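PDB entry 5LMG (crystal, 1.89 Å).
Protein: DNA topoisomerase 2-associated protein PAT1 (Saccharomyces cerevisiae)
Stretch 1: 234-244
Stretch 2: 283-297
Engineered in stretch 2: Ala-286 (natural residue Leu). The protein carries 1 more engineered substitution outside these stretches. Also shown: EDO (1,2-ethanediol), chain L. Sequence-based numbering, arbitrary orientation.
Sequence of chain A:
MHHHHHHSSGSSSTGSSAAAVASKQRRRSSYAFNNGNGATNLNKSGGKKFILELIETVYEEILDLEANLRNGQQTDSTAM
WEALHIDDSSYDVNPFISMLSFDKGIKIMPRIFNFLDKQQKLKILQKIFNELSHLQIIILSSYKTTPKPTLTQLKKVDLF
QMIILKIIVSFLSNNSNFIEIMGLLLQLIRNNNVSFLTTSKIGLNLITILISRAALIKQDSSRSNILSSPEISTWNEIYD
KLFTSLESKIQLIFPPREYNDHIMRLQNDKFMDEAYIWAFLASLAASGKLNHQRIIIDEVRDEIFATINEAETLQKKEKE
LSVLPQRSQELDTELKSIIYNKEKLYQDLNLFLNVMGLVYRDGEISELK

Stretch 1 234-244: TWNEIYDKLFT
Stretch 2 (283-297) SLAASGKLNHQRIII

Residues 234-244 form one continuous helix; stretch 2 leaves one helix, turns, and starts another at Leu-290. The axes of helices 234-244 and 290-297 run nearly parallel, crossing at 23° with a closest approach of 12.2 Å. In the first helix of stretch 2, Leu-284 (chi1 t, chi2 p) leaves its carbonyl open to Tyr-239, whose OH donates to Leu-284 O at 2.6 Å. Engineered Ala-286 does not touch stretch 1. Ser-287 (phi/psi -93/0, chi1 m) lies opposite Tyr-239, with CA atoms 7.5 Å apart; its CB is 3.7 Å from Tyr-239 CD2, and its OG meets the Trp-235 ring edge, 3.4 Å from CZ2. Gly-288 (-97/155) passes so close to Tyr-239 OH that an ideal CB would lie 2.6 Å from it, a clash. Lys-289 (-78/178) is the N-cap residue, and its N donates to His-292 ND1 (3.0 Å). This leaves His-292 NE2 to donate to Asp-240 OD1 at 2.9 Å and 172°. His-292 (chi1 -66°, chi2 114°) receives the edge of Tyr-239 (chi1 t) on its face, centroids 4.9 Å apart, and turns its own edge to the face of Phe-243 (chi1 t), centroids 4.5 Å apart. One turn on, Ile-295 CG2 packs 3.8 Å from Phe-243 CZ, and Ile-296 CG1 lies 3.7 Å from Phe-243 CE2.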

# COMPACT_ATOMS: atom_id res chain seq x y z
N THR A 234 -4.90 1.64 -23.81
CA THR A 234 -3.54 1.34 -23.36
C THR A 234 -3.65 0.79 -21.90
O THR A 234 -2.91 -0.14 -21.56
CB THR A 234 -2.62 2.57 -23.55
OG1 THR A 234 -2.42 2.77 -24.94
CG2 THR A 234 -1.26 2.40 -22.90
N TRP A 235 -4.60 1.33 -21.10
CA TRP A 235 -4.84 0.89 -19.71
C TRP A 235 -5.22 -0.59 -19.67
O TRP A 235 -4.64 -1.33 -18.86
CB TRP A 235 -5.84 1.81 -18.95
CG TRP A 235 -6.30 1.32 -17.59
CD1 TRP A 235 -7.58 1.34 -17.12
CD2 TRP A 235 -5.49 0.77 -16.53
NE1 TRP A 235 -7.62 0.84 -15.84
CE2 TRP A 235 -6.36 0.46 -15.46
CE3 TRP A 235 -4.12 0.47 -16.39
CZ2 TRP A 235 -5.91 -0.12 -14.26
CZ3 TRP A 235 -3.68 -0.14 -15.22
CH2 TRP A 235 -4.56 -0.41 -14.17
N ASN A 236 -6.11 -1.05 -20.57
CA ASN A 236 -6.51 -2.47 -20.66
C ASN A 236 -5.28 -3.36 -20.91
O ASN A 236 -5.10 -4.38 -20.22
CB ASN A 236 -7.59 -2.69 -21.73
CG ASN A 236 -8.90 -1.98 -21.45
OD1 ASN A 236 -9.39 -1.19 -22.27
ND2 ASN A 236 -9.50 -2.22 -20.29
N GLU A 237 -4.38 -2.92 -21.81
CA GLU A 237 -3.12 -3.60 -22.14
C GLU A 237 -2.15 -3.64 -20.92
O GLU A 237 -1.59 -4.69 -20.62
CB GLU A 237 -2.43 -2.95 -23.37
CG GLU A 237 -3.24 -3.00 -24.66
CD GLU A 237 -3.75 -4.37 -25.07
OE1 GLU A 237 -2.95 -5.33 -25.09
OE2 GLU A 237 -4.97 -4.48 -25.35
N ILE A 238 -1.97 -2.49 -20.23
CA ILE A 238 -1.05 -2.38 -19.12
C ILE A 238 -1.58 -3.14 -17.88
O ILE A 238 -0.79 -3.83 -17.23
CB ILE A 238 -0.65 -0.90 -18.84
CG1 ILE A 238 0.17 -0.37 -20.07
CG2 ILE A 238 0.15 -0.77 -17.52
CD1 ILE A 238 0.55 1.04 -20.07
N TYR A 239 -2.91 -3.09 -17.63
CA TYR A 239 -3.55 -3.85 -16.54
C TYR A 239 -3.24 -5.35 -16.75
O TYR A 239 -2.86 -6.03 -15.80
CB TYR A 239 -5.09 -3.62 -16.52
CG TYR A 239 -5.81 -4.54 -15.55
CD1 TYR A 239 -6.22 -5.82 -15.94
CD2 TYR A 239 -6.04 -4.15 -14.23
CE1 TYR A 239 -6.83 -6.69 -15.04
CE2 TYR A 239 -6.66 -5.02 -13.32
CZ TYR A 239 -7.06 -6.28 -13.73
OH TYR A 239 -7.66 -7.15 -12.85
N ASP A 240 -3.41 -5.85 -18.01
CA ASP A 240 -3.16 -7.24 -18.35
C ASP A 240 -1.70 -7.65 -18.13
O ASP A 240 -1.47 -8.78 -17.69
CB ASP A 240 -3.64 -7.58 -19.76
CG ASP A 240 -3.85 -9.07 -19.94
OD1 ASP A 240 -4.73 -9.64 -19.23
OD2 ASP A 240 -3.09 -9.68 -20.72
N LYS A 241 -0.73 -6.75 -18.40
CA LYS A 241 0.70 -7.01 -18.15
C LYS A 241 0.94 -7.17 -16.63
O LYS A 241 1.64 -8.10 -16.21
CB LYS A 241 1.59 -5.90 -18.73
CG LYS A 241 1.68 -5.93 -20.26
CD LYS A 241 2.47 -4.73 -20.79
CE LYS A 241 1.90 -4.19 -22.10
NZ LYS A 241 2.08 -5.15 -23.23
N LEU A 242 0.32 -6.29 -15.82
CA LEU A 242 0.37 -6.36 -14.36
C LEU A 242 -0.28 -7.66 -13.87
O LEU A 242 0.26 -8.32 -12.98
CB LEU A 242 -0.37 -5.15 -13.74
CG LEU A 242 -0.39 -5.10 -12.21
CD1 LEU A 242 0.98 -4.72 -11.66
CD2 LEU A 242 -1.45 -4.13 -11.73
N PHE A 243 -1.46 -8.01 -14.44
CA PHE A 243 -2.20 -9.22 -14.08
C PHE A 243 -1.35 -10.48 -14.31
O PHE A 243 -1.34 -11.36 -13.44
CB PHE A 243 -3.54 -9.30 -14.83
CG PHE A 243 -4.50 -10.31 -14.24
CD1 PHE A 243 -4.47 -11.64 -14.65
CD2 PHE A 243 -5.42 -9.93 -13.27
CE1 PHE A 243 -5.34 -12.59 -14.08
CE2 PHE A 243 -6.30 -10.88 -12.71
CZ PHE A 243 -6.25 -12.19 -13.13
N THR A 244 -0.61 -10.53 -15.43
CA THR A 244 0.30 -11.62 -15.81
C THR A 244 1.38 -11.84 -14.74
O THR A 244 1.64 -13.00 -14.39
CB THR A 244 0.91 -11.35 -17.21
OG1 THR A 244 -0.15 -11.17 -18.14
CG2 THR A 244 1.81 -12.48 -17.71
N SER A 283 -9.53 -2.92 -6.00
CA SER A 283 -9.04 -2.12 -7.14
C SER A 283 -8.60 -3.00 -8.31
O SER A 283 -8.86 -2.65 -9.47
CB SER A 283 -7.94 -1.15 -6.72
OG SER A 283 -6.74 -1.84 -6.41
N LEU A 284 -7.99 -4.18 -8.02
CA LEU A 284 -7.56 -5.15 -9.04
C LEU A 284 -8.79 -5.70 -9.78
O LEU A 284 -8.82 -5.67 -11.01
CB LEU A 284 -6.71 -6.28 -8.40
CG LEU A 284 -6.03 -7.30 -9.35
CD1 LEU A 284 -4.89 -6.67 -10.17
CD2 LEU A 284 -5.53 -8.50 -8.57
N ALA A 285 -9.84 -6.11 -9.03
CA ALA A 285 -11.10 -6.63 -9.58
C ALA A 285 -11.88 -5.61 -10.42
O ALA A 285 -12.39 -5.97 -11.49
CB ALA A 285 -11.97 -7.18 -8.46
N ALA A 286 -11.97 -4.35 -9.94
CA ALA A 286 -12.69 -3.22 -10.56
C ALA A 286 -12.19 -2.86 -11.94
O ALA A 286 -13.01 -2.49 -12.78
CB ALA A 286 -12.65 -1.99 -9.64
N SER A 287 -10.86 -2.98 -12.20
CA SER A 287 -10.25 -2.69 -13.49
C SER A 287 -10.12 -3.94 -14.39
O SER A 287 -9.64 -3.83 -15.51
CB SER A 287 -8.89 -2.02 -13.30
OG SER A 287 -9.03 -0.67 -12.91
N GLY A 288 -10.57 -5.10 -13.90
CA GLY A 288 -10.50 -6.35 -14.65
C GLY A 288 -11.77 -6.74 -15.39
O GLY A 288 -12.87 -6.36 -14.98
N LYS A 289 -11.63 -7.54 -16.45
CA LYS A 289 -12.77 -8.10 -17.19
C LYS A 289 -13.29 -9.30 -16.35
O LYS A 289 -12.70 -9.61 -15.31
CB LYS A 289 -12.33 -8.60 -18.58
CG LYS A 289 -11.72 -7.54 -19.51
CD LYS A 289 -11.48 -8.10 -20.91
CE LYS A 289 -10.53 -7.29 -21.76
NZ LYS A 289 -11.02 -5.91 -22.03
N LEU A 290 -14.37 -9.97 -16.80
CA LEU A 290 -14.93 -11.13 -16.10
C LEU A 290 -13.90 -12.25 -15.87
O LEU A 290 -13.83 -12.79 -14.76
CB LEU A 290 -16.20 -11.66 -16.80
CG LEU A 290 -16.91 -12.88 -16.16
CD1 LEU A 290 -17.29 -12.60 -14.69
CD2 LEU A 290 -18.15 -13.24 -16.93
N ASN A 291 -13.08 -12.57 -16.90
CA ASN A 291 -12.07 -13.64 -16.82
C ASN A 291 -10.98 -13.33 -15.77
O ASN A 291 -10.52 -14.26 -15.10
CB ASN A 291 -11.49 -13.97 -18.19
CG ASN A 291 -12.44 -14.77 -19.06
OD1 ASN A 291 -13.40 -15.39 -18.58
ND2 ASN A 291 -12.22 -14.77 -20.37
N HIS A 292 -10.60 -12.04 -15.60
CA HIS A 292 -9.65 -11.61 -14.56
C HIS A 292 -10.29 -11.83 -13.19
O HIS A 292 -9.64 -12.37 -12.30
CB HIS A 292 -9.30 -10.11 -14.70
CG HIS A 292 -8.53 -9.78 -15.93
ND1 HIS A 292 -9.07 -8.99 -16.93
CD2 HIS A 292 -7.28 -10.16 -16.30
CE1 HIS A 292 -8.13 -8.90 -17.86
NE2 HIS A 292 -7.03 -9.57 -17.51
N GLN A 293 -11.58 -11.45 -13.04
CA GLN A 293 -12.34 -11.57 -11.80
C GLN A 293 -12.50 -13.02 -11.33
O GLN A 293 -12.39 -13.28 -10.13
CB GLN A 293 -13.69 -10.84 -11.92
CG GLN A 293 -13.56 -9.31 -12.00
CD GLN A 293 -14.88 -8.62 -12.24
OE1 GLN A 293 -15.91 -9.25 -12.51
NE2 GLN A 293 -14.90 -7.29 -12.16
N ARG A 294 -12.72 -13.94 -12.30
CA ARG A 294 -12.86 -15.38 -12.09
C ARG A 294 -11.59 -15.93 -11.44
O ARG A 294 -11.69 -16.68 -10.47
CB ARG A 294 -13.11 -16.11 -13.41
CG ARG A 294 -14.54 -15.95 -13.95
CD ARG A 294 -14.66 -16.61 -15.32
NE ARG A 294 -14.95 -18.04 -15.22
CZ ARG A 294 -14.06 -19.01 -15.32
NH1 ARG A 294 -12.78 -18.73 -15.53
NH2 ARG A 294 -14.43 -20.28 -15.24
N ILE A 295 -10.41 -15.54 -11.98
CA ILE A 295 -9.10 -15.94 -11.48
C ILE A 295 -8.88 -15.37 -10.07
O ILE A 295 -8.46 -16.12 -9.19
CB ILE A 295 -7.95 -15.56 -12.47
CG1 ILE A 295 -8.03 -16.36 -13.79
CG2 ILE A 295 -6.56 -15.70 -11.79
CD1 ILE A 295 -7.41 -15.71 -14.97
N ILE A 296 -9.14 -14.04 -9.86
CA ILE A 296 -8.97 -13.38 -8.55
C ILE A 296 -9.77 -14.11 -7.44
O ILE A 296 -9.16 -14.48 -6.43
CB ILE A 296 -9.24 -11.84 -8.56
CG1 ILE A 296 -8.30 -11.11 -9.56
CG2 ILE A 296 -9.12 -11.24 -7.12
CD1 ILE A 296 -8.85 -9.73 -10.11
N ILE A 297 -11.10 -14.31 -7.65
CA ILE A 297 -12.04 -15.01 -6.74
C ILE A 297 -11.51 -16.41 -6.44
O ILE A 297 -11.50 -16.82 -5.28
CB ILE A 297 -13.50 -15.06 -7.33
CG1 ILE A 297 -14.29 -13.78 -7.02
CG2 ILE A 297 -14.30 -16.29 -6.82
CD1 ILE A 297 -14.96 -13.71 -5.58
C1 EDO L . -8.14 -5.61 -19.59
O1 EDO L . -6.90 -6.27 -19.45
C2 EDO L . -8.79 -5.43 -18.21
O2 EDO L . -9.68 -4.34 -18.23